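Local coordinates for type IV secretion system protein VirB11 (Brucella suis, PDB 2GZA) that hydrolyses ATP as the hexameric VirB11 ATPase of the VirB type IV secretion system, which could be required to establish the replication niche in the host, at residues Pro28-Trp32 and Tyr60-Leu65; Tyr67-Ile71 and His112-Ser116; Thr77-Val81 and Leu92-Pro97; Val105-Glu111 and Val223-Tyr227; Ala241-Arg246 and Glu265-Phe269. All coordinates share one frame. Residue numbers count along the deposited sequence, not the author numbering.

Overall arrangement
From the N terminus, contact 1 closes first, setting P28-W32, the turn between helices 13-26 and 30-34, against the exit of strand 57-61. Helix 67-81 follows directly and serves two contacts: its start meets 112-116 in contact 2, its end meets 92-97 in contact 3, and contact 3 is nested inside the loop closed by contact 2. These three lie around the six-stranded antiparallel sheet. Contact 4 joins 105-111 to strand 222-226, linking the antiparallel sheet to the three-stranded parallel sheet, and crosses contact 2 along the chain; V105 O and S116 N are 2.9 Å apart. Contact 5 comes last, in series, pairing helices 241-248 and 265-274; L244 touches L225 of contact 4.

Contact 1: residues Pro28-Trp32 and Tyr60-Leu65; sequences PLRPW and YAVPNL
This contact sets the turn that opens helix 30-34 against the six-stranded antiparallel sheet at its 57-61 edge. P28 and L29 end a 3-10 segment and R30-W32 are helical; about 296 Å² is buried, with no hydrogen bond between the segments. The CA atoms of P28 and L65 are 6.7 Å apart and those of W32 and Y60 10.0 Å, so the chains diverge toward the strand. Y60, extended (phi/psi -138/133) with chi1 m, brings CD1 to 3.2 Å from W32 NE1. Its ring and the five-membered ring of W32 lie obliquely, centroids 5.0 Å apart and planes at 53°, while Y60 CB is 3.7 Å from W32 CZ2. A61 points away. V62 turns back toward the helix, and its CG2 lies 3.3 Å from W32 CH2, the indole being set by chi1 -60° and chi2 -87°. After P63 the backbone bends through N64 to the buried L65 (chi1 t, chi2 p), which also packs on L70 of helix 67-81. V49 of strand 48-52 touches L29, W32 and V62, and W32 also meets V41. L65 CD2 is 4.2 Å from L29 CD2, and L65 CD1 reaches P28 CB at 3.7 Å.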
# COMPACT_ATOMS: atom_id res chain seq x y z
N PRO C 28 28.33 -9.28 48.06
CA PRO C 28 28.06 -10.71 48.26
C PRO C 28 28.23 -11.56 47.01
O PRO C 28 28.19 -12.79 47.11
CB PRO C 28 26.60 -10.74 48.73
CG PRO C 28 26.25 -9.34 49.08
CD PRO C 28 27.09 -8.49 48.20
N LEU C 29 28.42 -10.92 45.85
CA LEU C 29 28.62 -11.61 44.57
C LEU C 29 30.07 -11.53 44.10
O LEU C 29 30.42 -12.03 43.03
CB LEU C 29 27.67 -11.06 43.50
CG LEU C 29 26.17 -11.17 43.79
CD1 LEU C 29 25.33 -10.51 42.70
CD2 LEU C 29 25.74 -12.63 43.99
N ARG C 30 30.90 -10.92 44.94
CA ARG C 30 32.32 -10.68 44.66
C ARG C 30 33.09 -11.93 44.22
O ARG C 30 33.82 -11.86 43.24
CB ARG C 30 32.97 -9.99 45.87
CG ARG C 30 34.11 -9.03 45.54
CD ARG C 30 33.63 -7.58 45.31
NE ARG C 30 32.97 -7.39 44.02
CZ ARG C 30 33.60 -7.33 42.85
NH1 ARG C 30 34.91 -7.46 42.79
NH2 ARG C 30 32.91 -7.16 41.73
N PRO C 31 32.93 -13.07 44.94
CA PRO C 31 33.63 -14.30 44.54
C PRO C 31 33.39 -14.74 43.10
O PRO C 31 34.34 -15.10 42.41
CB PRO C 31 33.09 -15.34 45.53
CG PRO C 31 32.69 -14.54 46.72
CD PRO C 31 32.14 -13.27 46.16
N TRP C 32 32.13 -14.69 42.66
CA TRP C 32 31.74 -15.12 41.32
C TRP C 32 32.11 -14.07 40.27
O TRP C 32 32.46 -14.41 39.13
CB TRP C 32 30.24 -15.41 41.26
CG TRP C 32 29.82 -16.48 42.21
CD1 TRP C 32 29.82 -17.82 41.97
CD2 TRP C 32 29.37 -16.30 43.55
NE1 TRP C 32 29.39 -18.49 43.09
CE2 TRP C 32 29.10 -17.59 44.07
CE3 TRP C 32 29.16 -15.19 44.37
CZ2 TRP C 32 28.63 -17.78 45.36
CZ3 TRP C 32 28.69 -15.39 45.65
CH2 TRP C 32 28.44 -16.68 46.14
N TYR C 60 24.89 -22.21 44.14
CA TYR C 60 25.58 -21.84 45.37
C TYR C 60 24.65 -21.15 46.35
O TYR C 60 23.89 -20.25 45.98
CB TYR C 60 26.79 -20.95 45.09
CG TYR C 60 27.87 -21.64 44.30
CD1 TYR C 60 28.00 -21.42 42.93
CD2 TYR C 60 28.76 -22.53 44.91
CE1 TYR C 60 28.99 -22.05 42.19
CE2 TYR C 60 29.75 -23.16 44.17
CZ TYR C 60 29.85 -22.91 42.81
OH TYR C 60 30.82 -23.53 42.07
N ALA C 61 24.71 -21.59 47.60
CA ALA C 61 23.89 -21.02 48.65
C ALA C 61 24.58 -19.83 49.30
O ALA C 61 25.69 -19.94 49.83
CB ALA C 61 23.53 -22.08 49.68
N VAL C 62 23.90 -18.68 49.25
CA VAL C 62 24.42 -17.45 49.83
C VAL C 62 23.35 -16.87 50.74
O VAL C 62 22.56 -16.04 50.31
CB VAL C 62 24.81 -16.43 48.75
CG1 VAL C 62 25.66 -15.32 49.36
CG2 VAL C 62 25.56 -17.11 47.63
N PRO C 63 23.31 -17.33 52.00
CA PRO C 63 22.26 -16.83 52.90
C PRO C 63 22.30 -15.33 53.21
O PRO C 63 21.24 -14.72 53.35
CB PRO C 63 22.43 -17.69 54.17
CG PRO C 63 23.20 -18.90 53.71
CD PRO C 63 24.13 -18.36 52.66
N ASN C 64 23.49 -14.74 53.28
CA ASN C 64 23.61 -13.31 53.57
C ASN C 64 23.28 -12.42 52.35
O ASN C 64 23.88 -11.35 52.15
CB ASN C 64 24.97 -13.01 54.22
CG ASN C 64 25.19 -13.83 55.52
OD1 ASN C 64 24.42 -13.73 56.48
ND2 ASN C 64 26.25 -14.64 55.53
N LEU C 65 22.31 -12.89 51.55
CA LEU C 65 21.88 -12.23 50.33
C LEU C 65 20.34 -12.20 50.33
O LEU C 65 19.68 -12.90 49.57
CB LEU C 65 22.42 -12.98 49.11
CG LEU C 65 22.26 -12.41 47.71
CD1 LEU C 65 23.16 -11.20 47.50
CD2 LEU C 65 22.58 -13.48 46.69

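Contact 2: residues Tyr67-Ile71 and His112-Ser116; sequences YEHLI and HGTIS
Apolar packing centres on I115, which gives the largest share, 94 Å², of the 257 Å² buried here. Residues 67-71 are the first turn of a helix, with I71 N bonded to Y67 O at 3.0 Å; residues 112-115 are irregular. CA atoms pair Y67 with T114 and L70 with I115, each at 6.5 Å. The I115 side chain (chi1 -52°, chi2 -76°) points toward the helix: its CG1 lies 3.7 Å from L70 CB, and its CD1 lies 3.7 Å from I71 CD1 and 3.9 Å from Y67 CE1. The helix is 67-81, and the facing segment is the end of the connection between antiparallel strands 101-105 and 116-120, so the contact fastens that connection to the helix packed against their sheet. A second kind of approach is aromatic to backbone. The Y67 ring, chi1 t, approaches the loop backbone obliquely, CD1 3.5 Å from G113 O and CE1 3.7 Å from T114 N. G113 has phi/psi 73/12, a positive phi that favours glycine. No hydrogen bond crosses the pair; T114 OG1 bonds to E111 O, and S116 joins V105 through the backbone as strand 116-120 begins.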
# COMPACT_ATOMS: atom_id res chain seq x y z
N TYR C 67 16.31 -10.43 50.36
CA TYR C 67 15.49 -9.62 49.47
C TYR C 67 15.91 -8.15 49.47
O TYR C 67 16.11 -7.56 48.41
CB TYR C 67 14.00 -9.79 49.85
CG TYR C 67 13.00 -9.05 48.99
CD1 TYR C 67 12.60 -9.55 47.75
CD2 TYR C 67 12.43 -7.86 49.43
CE1 TYR C 67 11.67 -8.87 46.96
CE2 TYR C 67 11.49 -7.18 48.66
CZ TYR C 67 11.12 -7.69 47.43
OH TYR C 67 10.20 -7.00 46.68
N GLU C 68 16.08 -7.59 50.67
CA GLU C 68 16.39 -6.16 50.85
C GLU C 68 17.73 -5.76 50.22
O GLU C 68 17.86 -4.66 49.68
CB GLU C 68 16.34 -5.77 52.33
CG GLU C 68 15.03 -6.14 53.05
CD GLU C 68 13.78 -5.64 52.33
OE1 GLU C 68 13.76 -4.47 51.89
OE2 GLU C 68 12.80 -6.42 52.20
N HIS C 69 18.72 -6.65 50.31
CA HIS C 69 20.00 -6.52 49.63
C HIS C 69 19.82 -6.25 48.14
O HIS C 69 20.44 -5.35 47.56
CB HIS C 69 20.79 -7.82 49.77
CG HIS C 69 21.92 -7.76 50.75
ND1 HIS C 69 21.74 -7.70 52.11
CD2 HIS C 69 23.27 -7.80 50.55
CE1 HIS C 69 22.92 -7.68 52.71
NE2 HIS C 69 23.86 -7.74 51.79
N LEU C 70 18.97 -7.07 47.52
CA LEU C 70 18.73 -7.04 46.08
C LEU C 70 17.93 -5.81 45.66
O LEU C 70 18.16 -5.26 44.58
CB LEU C 70 18.01 -8.31 45.62
CG LEU C 70 18.56 -9.66 46.08
CD1 LEU C 70 17.51 -10.75 45.90
CD2 LEU C 70 19.87 -10.03 45.38
N ILE C 71 17.01 -5.38 46.53
CA ILE C 71 16.26 -4.15 46.33
C ILE C 71 17.24 -2.99 46.22
O ILE C 71 17.22 -2.23 45.25
CB ILE C 71 15.24 -3.90 47.51
CG1 ILE C 71 14.09 -4.92 47.49
CG2 ILE C 71 14.69 -2.47 47.49
CD1 ILE C 71 13.07 -4.74 46.37
N HIS C 112 6.76 -12.59 43.45
CA HIS C 112 6.79 -11.78 44.66
C HIS C 112 7.77 -12.34 45.69
O HIS C 112 7.91 -13.56 45.83
CB HIS C 112 5.39 -11.60 45.26
CG HIS C 112 4.82 -12.83 45.88
ND1 HIS C 112 3.93 -13.65 45.22
CD2 HIS C 112 5.00 -13.38 47.10
CE1 HIS C 112 3.59 -14.65 46.00
NE2 HIS C 112 4.23 -14.52 47.15
N GLY C 113 8.43 -11.43 46.40
CA GLY C 113 9.46 -11.80 47.36
C GLY C 113 10.74 -12.28 46.70
O GLY C 113 11.60 -12.84 47.37
N THR C 114 10.84 -12.07 45.38
CA THR C 114 12.07 -12.37 44.62
C THR C 114 12.51 -11.18 43.78
O THR C 114 11.70 -10.35 43.38
CB THR C 114 11.91 -13.57 43.64
OG1 THR C 114 11.07 -13.19 42.55
CG2 THR C 114 11.31 -14.79 44.33
N ILE C 115 13.82 -11.10 43.52
CA ILE C 115 14.38 -10.21 42.52
C ILE C 115 15.20 -11.07 41.56
O ILE C 115 15.89 -11.99 42.00
CB ILE C 115 15.31 -9.15 43.15
CG1 ILE C 115 14.60 -8.41 44.30
CG2 ILE C 115 15.88 -8.20 42.09
CD1 ILE C 115 13.59 -7.38 43.87
N SER C 116 15.12 -10.78 40.27
CA SER C 116 15.95 -11.48 39.30
C SER C 116 17.11 -10.62 38.83
O SER C 116 16.91 -9.51 38.31
CB SER C 116 15.15 -11.98 38.09
OG SER C 116 16.00 -12.64 37.17

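Contact 3: residues Thr77-Val81 and Leu92-Pro97; sequences TARFV and LSAILP
Residues 77-81, late in helix 67-81, cross strand 92-95, the last strand at one side of the antiparallel sheet, with axes 8.6 Å apart at closest and inclined by 64°. The nearest CA pairs are A78 with L92 (7.3 Å) and V81 with A94 (6.9 Å). T77 points at the strand: its OG1 is 4.0 Å from L92 CD1 and its CG2 4.0 Å from L96 CD2, while chi1 +64° lets OG1 bond to G74 O one turn back. A78 CB lies 3.5 Å from L92 CD1. R79 stays out of reach. F80, chi1 t, swings its ring to the far end of the segment, where CZ is 3.7 Å from P97 CG and I95 O lies near the ring plane, 4.0 Å from CE2; helix 13-26 adds A19 and V22 to this ring. V81, also t, places CG2 3.7 Å from A94 CB. No hydrogen bond joins the segments, so the 353 Å² interface rests on apolar helix-on-sheet packing.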
# COMPACT_ATOMS: atom_id res chain seq x y z
N THR C 77 22.09 0.54 41.09
CA THR C 77 22.42 0.38 39.68
C THR C 77 21.62 1.35 38.83
O THR C 77 22.14 1.90 37.86
CB THR C 77 22.21 -1.07 39.20
OG1 THR C 77 20.83 -1.42 39.29
CG2 THR C 77 23.03 -2.04 40.03
N ALA C 78 20.36 1.57 39.21
CA ALA C 78 19.48 2.54 38.55
C ALA C 78 20.10 3.93 38.58
O ALA C 78 20.26 4.57 37.55
CB ALA C 78 18.10 2.56 39.21
N ARG C 79 20.47 4.37 39.79
CA ARG C 79 21.13 5.66 40.03
C ARG C 79 22.41 5.84 39.23
O ARG C 79 22.76 6.96 38.87
CB ARG C 79 21.52 5.80 41.49
CG ARG C 79 20.39 5.89 42.49
CD ARG C 79 20.99 5.86 43.88
NE ARG C 79 20.06 5.39 44.90
CZ ARG C 79 20.44 4.75 46.01
NH1 ARG C 79 21.72 4.50 46.25
NH2 ARG C 79 19.52 4.36 46.89
N PHE C 80 23.12 4.74 39.00
CA PHE C 80 24.40 4.76 38.30
C PHE C 80 24.22 5.11 36.83
O PHE C 80 25.12 5.66 36.19
CB PHE C 80 25.11 3.42 38.49
CG PHE C 80 26.55 3.41 38.04
CD1 PHE C 80 27.50 4.21 38.66
CD2 PHE C 80 26.95 2.57 37.01
CE1 PHE C 80 28.83 4.20 38.24
CE2 PHE C 80 28.27 2.55 36.59
CZ PHE C 80 29.22 3.36 37.21
N VAL C 81 23.03 4.79 36.31
CA VAL C 81 22.61 5.14 34.96
C VAL C 81 21.71 6.37 35.03
O VAL C 81 21.36 6.94 34.01
CB VAL C 81 21.83 3.97 34.32
CG1 VAL C 81 21.59 4.22 32.82
CG2 VAL C 81 22.56 2.65 34.53
N LEU C 92 15.09 -3.34 34.48
CA LEU C 92 16.24 -2.46 34.37
C LEU C 92 17.39 -3.12 33.62
O LEU C 92 17.76 -4.26 33.91
CB LEU C 92 16.71 -2.05 35.76
CG LEU C 92 17.58 -0.80 35.95
CD1 LEU C 92 17.49 -0.36 37.37
CD2 LEU C 92 19.04 -1.01 35.58
N SER C 93 17.95 -2.40 32.65
CA SER C 93 19.18 -2.82 31.97
C SER C 93 20.26 -1.80 32.22
O SER C 93 20.02 -0.59 32.13
CB SER C 93 18.95 -2.98 30.47
OG SER C 93 18.05 -4.03 30.20
N ALA C 94 21.46 -2.28 32.53
CA ALA C 94 22.59 -1.41 32.84
C ALA C 94 23.94 -2.03 32.50
O ALA C 94 24.06 -3.25 32.37
CB ALA C 94 22.56 -1.00 34.31
N ILE C 95 24.94 -1.17 32.35
CA ILE C 95 26.31 -1.58 32.16
C ILE C 95 27.10 -1.13 33.39
O ILE C 95 27.21 0.06 33.66
CB ILE C 95 26.91 -0.99 30.88
CG1 ILE C 95 26.31 -1.70 29.67
CG2 ILE C 95 28.44 -1.10 30.89
CD1 ILE C 95 26.50 -0.98 28.33
N LEU C 96 27.61 -2.11 34.14
CA LEU C 96 28.30 -1.84 35.40
C LEU C 96 29.74 -1.31 35.19
O LEU C 96 30.29 -1.41 34.10
CB LEU C 96 28.31 -3.09 36.28
CG LEU C 96 27.01 -3.62 36.91
CD1 LEU C 96 27.23 -4.97 37.57
CD2 LEU C 96 26.40 -2.65 37.90
N PRO C 97 30.34 -0.73 36.25
CA PRO C 97 31.67 -0.08 36.22
C PRO C 97 32.79 -0.91 35.60
O PRO C 97 33.64 -0.35 34.91
CB PRO C 97 31.98 0.14 37.71
CG PRO C 97 30.66 0.21 38.38
CD PRO C 97 29.73 -0.68 37.60

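Contact 4: residues Val105-Glu111 and Val223-Tyr227; sequences VRPPACE and VHLFY
Two backbone hydrogen bonds carry this contact. F226 N donates to A109 O at 2.6 Å (162°), and E111 N donates to H224 O at 3.0 Å (138°). They flank C110 and L225, a non-hydrogen-bonded pair in a single antiparallel bridge, CA atoms 4.2 Å apart. The same two oxygens take CA-H...O contacts: A109 O from L225 CA at 3.1 Å, H224 O from C110 CA at 3.2 Å. The loop after strand 101-105 is thus bridged at C110 to the outer strand, 222-226, of the parallel sheet, joining the antiparallel sheet to the P-loop NTPase part of the chain. Water 1 donates to F226 O (2.5 Å) and weakly to P108 O (3.3 Å). Water 2 accepts from H224 N and donates to E111 OE1, both at 2.8 Å. E111 OE1 also forms a salt bridge with R45, and H224 ND1 bonds to T207 OG1. L225 CD2 packs on V105 CG1 at 3.8 Å and C110 CB at 4.1 Å.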
# COMPACT_ATOMS: atom_id res chain seq x y z
N VAL C 105 15.06 -7.53 37.18
CA VAL C 105 13.61 -7.51 37.21
C VAL C 105 13.15 -7.57 38.66
O VAL C 105 13.60 -8.42 39.42
CB VAL C 105 12.99 -8.69 36.43
CG1 VAL C 105 11.50 -8.44 36.18
CG2 VAL C 105 13.72 -8.91 35.13
N ARG C 106 12.26 -6.65 39.04
CA ARG C 106 11.71 -6.64 40.40
C ARG C 106 10.20 -6.96 40.46
O ARG C 106 9.51 -6.88 39.44
CB ARG C 106 12.08 -5.35 41.15
CG ARG C 106 11.41 -4.09 40.67
CD ARG C 106 11.21 -3.12 41.81
NE ARG C 106 9.92 -3.34 42.49
CZ ARG C 106 9.61 -2.87 43.69
NH1 ARG C 106 10.48 -2.16 44.39
NH2 ARG C 106 8.41 -3.14 44.20
N PRO C 107 9.70 -7.36 41.65
CA PRO C 107 8.44 -7.96 42.11
C PRO C 107 7.05 -7.75 41.49
O PRO C 107 6.20 -8.63 41.66
CB PRO C 107 8.41 -7.59 43.58
CG PRO C 107 9.78 -7.79 43.95
CD PRO C 107 10.61 -7.23 42.81
N PRO C 108 6.74 -6.60 40.86
CA PRO C 108 5.49 -6.86 40.11
C PRO C 108 5.78 -7.73 38.88
O PRO C 108 5.02 -8.66 38.60
CB PRO C 108 4.99 -5.47 39.73
CG PRO C 108 6.20 -4.59 39.79
CD PRO C 108 7.19 -5.20 40.77
N ALA C 109 6.88 -7.45 38.18
CA ALA C 109 7.19 -8.16 36.95
C ALA C 109 7.82 -9.55 37.14
O ALA C 109 7.88 -10.34 36.20
CB ALA C 109 8.04 -7.30 36.04
N CYS C 110 8.29 -9.85 38.35
CA CYS C 110 8.77 -11.19 38.69
C CYS C 110 8.09 -11.69 39.96
O CYS C 110 7.44 -10.92 40.65
CB CYS C 110 10.30 -11.21 38.87
SG CYS C 110 10.90 -10.45 40.40
N GLU C 111 8.24 -12.98 40.25
CA GLU C 111 7.66 -13.62 41.44
C GLU C 111 7.84 -12.77 42.69
O GLU C 111 8.95 -12.28 42.95
CB GLU C 111 8.30 -14.99 41.65
CG GLU C 111 7.66 -15.88 42.72
CD GLU C 111 8.42 -17.20 42.94
OE1 GLU C 111 9.09 -17.69 42.02
OE2 GLU C 111 8.33 -17.76 44.05
N VAL C 223 13.14 -18.42 36.69
CA VAL C 223 12.58 -17.12 37.03
C VAL C 223 11.16 -17.05 36.48
O VAL C 223 10.95 -17.30 35.29
CB VAL C 223 13.44 -15.95 36.47
CG1 VAL C 223 12.78 -14.61 36.73
CG2 VAL C 223 14.85 -15.96 37.08
N HIS C 224 10.19 -16.72 37.34
CA HIS C 224 8.82 -16.48 36.89
C HIS C 224 8.62 -15.00 36.65
O HIS C 224 8.73 -14.20 37.58
CB HIS C 224 7.79 -16.97 37.91
CG HIS C 224 7.87 -18.43 38.22
ND1 HIS C 224 7.67 -19.40 37.27
CD2 HIS C 224 8.10 -19.08 39.39
CE1 HIS C 224 7.78 -20.59 37.83
NE2 HIS C 224 8.04 -20.42 39.12
N LEU C 225 8.34 -14.64 35.41
CA LEU C 225 8.01 -13.26 35.06
C LEU C 225 6.51 -13.09 34.86
O LEU C 225 5.82 -14.00 34.40
CB LEU C 225 8.78 -12.79 33.83
CG LEU C 225 10.31 -12.86 33.83
CD1 LEU C 225 10.86 -12.48 32.46
CD2 LEU C 225 10.93 -11.98 34.91
N PHE C 226 6.00 -11.90 35.20
CA PHE C 226 4.57 -11.63 35.17
C PHE C 226 4.22 -10.29 34.53
O PHE C 226 4.93 -9.30 34.73
CB PHE C 226 4.00 -11.71 36.59
CG PHE C 226 4.09 -13.07 37.18
CD1 PHE C 226 5.15 -13.41 38.01
CD2 PHE C 226 3.12 -14.03 36.89
CE1 PHE C 226 5.24 -14.68 38.56
CE2 PHE C 226 3.21 -15.30 37.43
CZ PHE C 226 4.26 -15.62 38.27
N TYR C 227 3.14 -10.29 33.74
CA TYR C 227 2.60 -9.06 33.17
C TYR C 227 1.16 -8.87 33.66
O TYR C 227 0.41 -9.84 33.79
CB TYR C 227 2.69 -9.05 31.63
CG TYR C 227 1.95 -10.17 30.93
CD1 TYR C 227 0.63 -10.01 30.51
CD2 TYR C 227 2.57 -11.39 30.68
CE1 TYR C 227 -0.06 -11.04 29.86
CE2 TYR C 227 1.89 -12.43 30.05
CZ TYR C 227 0.58 -12.25 29.64
OH TYR C 227 -0.08 -13.27 29.01
O HOH W 1 3.91 -7.32 35.82
O HOH W 2 10.66 -16.49 40.08

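Contact 5: residues Ala241-Arg246 and Glu265-Phe269; sequences AATLLR and EAYDF
Both segments are helical, and they run nearly side by side in the same direction: the axes are inclined by 15° and approach to 8.9 Å. The bonds L245 N to A241 O (3.0 Å) and F269 N to E265 O (2.7 Å) mark the helical turns, and the closest CA pair is A242 with E265, at 4.8 Å. The close approach is made at A242, with A241 beside it. A241 CB lies 3.6 Å from E265 CG, and A242 CB is 3.5 Å from D268 OD1. E265 starts toward the partner helix, but its end leads away, and OE1 bonds to the backbone nitrogens of R262 and G263. One turn on, L245 (chi1 -86°, chi2 t) inserts CD1 between the helices, 3.9 Å from both E265 O and F269 N and 4.2 Å from D268 CB. At the outer margin R246 NE and D268 OD2, 3.3 Å apart, form a salt bridge with a weak but nearly straight hydrogen bond (172°). L245 also rests on I208, I256 and L258, so helix 241-248 covers the parallel sheet, while helix 265-274 packs through A266 and Y267 on helix 289-300, with Y267 also touching Q302 of a neighbouring subunit.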
# COMPACT_ATOMS: atom_id res chain seq x y z
N ALA C 241 3.67 -8.98 27.90
CA ALA C 241 4.32 -10.23 27.52
C ALA C 241 5.47 -9.96 26.56
O ALA C 241 6.48 -10.67 26.57
CB ALA C 241 3.32 -11.20 26.89
N ALA C 242 5.32 -8.93 25.72
CA ALA C 242 6.33 -8.58 24.74
C ALA C 242 7.60 -8.00 25.38
O ALA C 242 8.70 -8.39 25.02
CB ALA C 242 5.77 -7.63 23.69
N THR C 243 7.43 -7.08 26.32
CA THR C 243 8.58 -6.49 27.01
C THR C 243 9.34 -7.54 27.82
O THR C 243 10.58 -7.50 27.90
CB THR C 243 8.18 -5.31 27.91
OG1 THR C 243 7.25 -5.76 28.91
CG2 THR C 243 7.54 -4.18 27.10
N LEU C 244 8.59 -8.48 28.41
CA LEU C 244 9.20 -9.59 29.13
C LEU C 244 10.00 -10.51 28.21
O LEU C 244 11.08 -10.99 28.58
CB LEU C 244 8.15 -10.36 29.90
CG LEU C 244 7.84 -9.99 31.35
CD1 LEU C 244 8.44 -8.66 31.81
CD2 LEU C 244 6.32 -10.02 31.58
N LEU C 245 9.47 -10.76 27.01
CA LEU C 245 10.20 -11.56 26.03
C LEU C 245 11.53 -10.89 25.67
O LEU C 245 12.55 -11.56 25.57
CB LEU C 245 9.37 -11.82 24.76
CG LEU C 245 8.41 -13.01 24.73
CD1 LEU C 245 7.39 -12.86 23.60
CD2 LEU C 245 9.13 -14.35 24.59
N ARG C 246 11.51 -9.58 25.50
CA ARG C 246 12.74 -8.84 25.19
C ARG C 246 13.70 -8.85 26.37
O ARG C 246 14.92 -8.92 26.19
CB ARG C 246 12.44 -7.41 24.73
CG ARG C 246 12.05 -7.34 23.24
CD ARG C 246 11.67 -5.93 22.77
NE ARG C 246 10.23 -5.78 22.55
CZ ARG C 246 9.44 -4.99 23.27
NH1 ARG C 246 9.93 -4.26 24.26
NH2 ARG C 246 8.14 -4.92 22.99
N GLU C 265 2.71 -9.98 20.76
CA GLU C 265 3.91 -10.71 21.25
C GLU C 265 4.37 -11.75 20.25
O GLU C 265 5.55 -12.10 20.22
CB GLU C 265 3.67 -11.44 22.57
CG GLU C 265 2.57 -10.92 23.42
CD GLU C 265 1.22 -11.34 22.91
OE1 GLU C 265 0.94 -12.55 22.85
OE2 GLU C 265 0.45 -10.43 22.57
N ALA C 266 3.43 -12.28 19.46
CA ALA C 266 3.73 -13.33 18.49
C ALA C 266 4.93 -12.96 17.63
O ALA C 266 5.73 -13.82 17.28
CB ALA C 266 2.53 -13.64 17.62
N TYR C 267 5.04 -11.68 17.29
CA TYR C 267 6.14 -11.19 16.48
C TYR C 267 7.46 -11.19 17.25
O TYR C 267 8.51 -11.55 16.69
CB TYR C 267 5.83 -9.80 15.94
CG TYR C 267 6.92 -9.22 15.05
CD1 TYR C 267 6.97 -9.53 13.70
CD2 TYR C 267 7.89 -8.38 15.57
CE1 TYR C 267 7.96 -9.01 12.89
CE2 TYR C 267 8.89 -7.85 14.76
CZ TYR C 267 8.91 -8.17 13.42
OH TYR C 267 9.89 -7.66 12.60
N ASP C 268 7.42 -10.76 18.50
CA ASP C 268 8.59 -10.81 19.35
C ASP C 268 9.00 -12.26 19.59
O ASP C 268 10.18 -12.56 19.61
CB ASP C 268 8.32 -10.08 20.66
CG ASP C 268 7.91 -8.65 20.44
OD1 ASP C 268 6.69 -8.38 20.40
OD2 ASP C 268 8.81 -7.79 20.28
N PHE C 269 8.01 -13.15 19.74
CA PHE C 269 8.26 -14.58 19.91
C PHE C 269 9.06 -15.10 18.73
O PHE C 269 10.08 -15.76 18.90
CB PHE C 269 6.94 -15.35 20.05
CG PHE C 269 7.12 -16.81 20.34
CD1 PHE C 269 7.29 -17.25 21.65
CD2 PHE C 269 7.11 -17.75 19.32
CE1 PHE C 269 7.45 -18.61 21.93
CE2 PHE C 269 7.27 -19.10 19.59
CZ PHE C 269 7.45 -19.53 20.90